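Local structure of MutT/NUDIX family protein (Bacillus thuringiensis str. Al Hakam, 3ID9) at residues Lys35-Lys40 against Arg67-Glu72. The protein probably hydrolyses a nucleoside diphosphate linked to another moiety, as expected of the MutT/NUDIX family. Residues are numbered along the deposited sequence; the frame is centred on the assembly and turned at random.
Sequences KVLLVK and REMREE
Strand 35-40 and the last turns of helix 61-72 come nearest at Val39 and Glu72, whose CA atoms lie 6.9 Å apart, and side chains rather than backbone hydrogen bonds join them. Beta-branched Val39 suits an extended strand and offers two methyls to the helix end: CG2 is 3.7 Å from Glu72 O and CG1 is 4.2 Å from Glu72 CB. Glu72 crosses it at about a right angle, its aliphatic CB facing the valine while its extended chain takes OE1 to a hydrogen bond from Gly52 N, which satisfies that oxygen. Two residues back along the strand, buried, apolar Leu37 slides past selenomethionine Met69 in the opposite direction, its CG 4.0 Å from Met69 CE. The Met69 chain bends at chi2 (49°), and its flexible, apolar end reaches the strand. On the helix, Arg67 NH1 forms a salt bridge with Glu68 OE2 (2.9 Å), in the guanidinium plane but above the carboxylate plane. Residues 67-72 belong to the helical part of the Nudix box, where several glutamates of relatives bind divalent metal ions such as magnesium. Val124 and Met126 of adjacent strand 124-128 touch Leu37; Met69 on Leu30 and Pro51, with Glu72 on Pro51, packs the helix against the mixed sheet.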
loop_
_atom_site.group_PDB
_atom_site.type_symbol
_atom_site.label_atom_id
_atom_site.label_comp_id
_atom_site.label_asym_id
_atom_site.label_seq_id
_atom_site.Cartn_x
_atom_site.Cartn_y
_atom_site.Cartn_z
ATOM N N LYS B 35 -12.906 1.050 19.591
ATOM C CA LYS B 35 -13.655 -0.130 19.165
ATOM C C LYS B 35 -13.560 -0.258 17.661
ATOM O O LYS B 35 -13.482 0.745 16.952
ATOM C CB LYS B 35 -15.127 -0.015 19.545
ATOM C CG LYS B 35 -15.396 0.114 21.029
ATOM C CD LYS B 35 -16.875 0.360 21.251
ATOM C CE LYS B 35 -17.193 0.621 22.704
ATOM N NZ LYS B 35 -18.646 0.892 22.879
ATOM N N VAL B 36 -13.577 -1.491 17.177
ATOM C CA VAL B 36 -13.500 -1.743 15.749
ATOM C C VAL B 36 -14.835 -2.227 15.207
ATOM O O VAL B 36 -15.525 -3.011 15.840
ATOM C CB VAL B 36 -12.426 -2.810 15.423
ATOM C CG1 VAL B 36 -12.263 -2.943 13.921
ATOM C CG2 VAL B 36 -11.108 -2.413 16.036
ATOM N N LEU B 37 -15.184 -1.768 14.014
ATOM C CA LEU B 37 -16.429 -2.165 13.374
ATOM C C LEU B 37 -16.336 -3.578 12.800
ATOM O O LEU B 37 -15.530 -3.833 11.914
ATOM C CB LEU B 37 -16.748 -1.176 12.248
ATOM C CG LEU B 37 -17.946 -1.237 11.283
ATOM C CD1 LEU B 37 -18.542 -2.625 11.191
ATOM C CD2 LEU B 37 -18.982 -0.236 11.736
ATOM N N LEU B 38 -17.151 -4.500 13.310
ATOM C CA LEU B 38 -17.177 -5.845 12.759
ATOM C C LEU B 38 -18.523 -6.037 12.093
ATOM O O LEU B 38 -19.521 -5.449 12.486
ATOM C CB LEU B 38 -16.969 -6.928 13.817
ATOM C CG LEU B 38 -15.612 -6.926 14.527
ATOM C CD1 LEU B 38 -15.482 -8.214 15.354
ATOM C CD2 LEU B 38 -14.474 -6.805 13.494
ATOM N N VAL B 39 -18.521 -6.872 11.071
ATOM C CA VAL B 39 -19.683 -7.176 10.277
ATOM C C VAL B 39 -19.925 -8.678 10.371
ATOM O O VAL B 39 -19.000 -9.449 10.644
ATOM C CB VAL B 39 -19.407 -6.729 8.813
ATOM C CG1 VAL B 39 -20.143 -7.595 7.827
ATOM C CG2 VAL B 39 -19.819 -5.279 8.644
ATOM N N LYS B 40 -21.165 -9.102 10.166
ATOM C CA LYS B 40 -21.462 -10.524 10.234
ATOM C C LYS B 40 -21.499 -11.067 8.812
ATOM O O LYS B 40 -22.201 -10.529 7.954
ATOM C CB LYS B 40 -22.805 -10.755 10.924
ATOM C CG LYS B 40 -23.081 -12.195 11.286
ATOM C CD LYS B 40 -22.421 -12.581 12.600
ATOM C CE LYS B 40 -23.470 -12.902 13.676
ATOM N NZ LYS B 40 -24.374 -14.032 13.294
ATOM N N ARG B 67 -17.622 1.081 -1.606
ATOM C CA ARG B 67 -18.753 0.250 -2.015
ATOM C C ARG B 67 -19.011 -0.891 -1.032
ATOM O O ARG B 67 -20.151 -1.115 -0.624
ATOM C CB ARG B 67 -18.528 -0.332 -3.417
ATOM C CG ARG B 67 -19.586 -1.351 -3.832
ATOM C CD ARG B 67 -19.380 -1.861 -5.249
ATOM N NE ARG B 67 -18.052 -2.441 -5.443
ATOM C CZ ARG B 67 -17.578 -3.482 -4.763
ATOM N NH1 ARG B 67 -18.326 -4.074 -3.834
ATOM N NH2 ARG B 67 -16.347 -3.920 -4.995
ATOM N N GLU B 68 -17.962 -1.621 -0.666
ATOM C CA GLU B 68 -18.114 -2.723 0.269
ATOM C C GLU B 68 -18.636 -2.176 1.588
ATOM O O GLU B 68 -19.519 -2.762 2.219
ATOM C CB GLU B 68 -16.775 -3.423 0.502
ATOM C CG GLU B 68 -16.276 -4.280 -0.656
ATOM C CD GLU B 68 -17.073 -5.558 -0.839
ATOM O OE1 GLU B 68 -17.528 -6.130 0.177
ATOM O OE2 GLU B 68 -17.230 -6.000 -2.000
HETATM N N MSE B 69 -18.103 -1.033 1.993
HETATM C CA MSE B 69 -18.509 -0.435 3.247
HETATM C C MSE B 69 -20.006 -0.129 3.319
HETATM O O MSE B 69 -20.636 -0.374 4.357
HETATM C CB MSE B 69 -17.691 0.822 3.508
HETATM C CG MSE B 69 -17.291 0.987 4.957
HETATM SE SE MSE B 69 -16.497 -0.600 5.804
HETATM C CE MSE B 69 -16.912 -0.086 7.616
ATOM N N ARG B 70 -20.599 0.389 2.244
ATOM C CA ARG B 70 -22.020 0.668 2.336
ATOM C C ARG B 70 -22.944 -0.499 2.008
ATOM O O ARG B 70 -24.140 -0.426 2.270
ATOM C CB ARG B 70 -22.410 1.934 1.557
ATOM C CG ARG B 70 -21.964 2.073 0.124
ATOM C CD ARG B 70 -21.991 3.572 -0.223
ATOM N NE ARG B 70 -21.612 3.856 -1.606
ATOM C CZ ARG B 70 -21.318 5.069 -2.071
ATOM N NH1 ARG B 70 -21.351 6.127 -1.270
ATOM N NH2 ARG B 70 -20.983 5.222 -3.341
ATOM N N GLU B 71 -22.394 -1.585 1.475
ATOM C CA GLU B 71 -23.211 -2.754 1.192
ATOM C C GLU B 71 -23.264 -3.609 2.460
ATOM O O GLU B 71 -24.230 -4.331 2.692
ATOM C CB GLU B 71 -22.618 -3.596 0.059
ATOM C CG GLU B 71 -22.341 -2.836 -1.234
ATOM C CD GLU B 71 -21.937 -3.754 -2.386
ATOM O OE1 GLU B 71 -21.179 -4.722 -2.144
ATOM O OE2 GLU B 71 -22.366 -3.500 -3.534
ATOM N N GLU B 72 -22.232 -3.511 3.291
ATOM C CA GLU B 72 -22.173 -4.306 4.512
ATOM C C GLU B 72 -22.496 -3.551 5.797
ATOM O O GLU B 72 -22.805 -4.177 6.804
ATOM C CB GLU B 72 -20.792 -4.969 4.641
ATOM C CG GLU B 72 -20.440 -5.880 3.459
ATOM C CD GLU B 72 -19.057 -6.523 3.570
ATOM O OE1 GLU B 72 -18.052 -5.790 3.693
ATOM O OE2 GLU B 72 -18.970 -7.771 3.528
#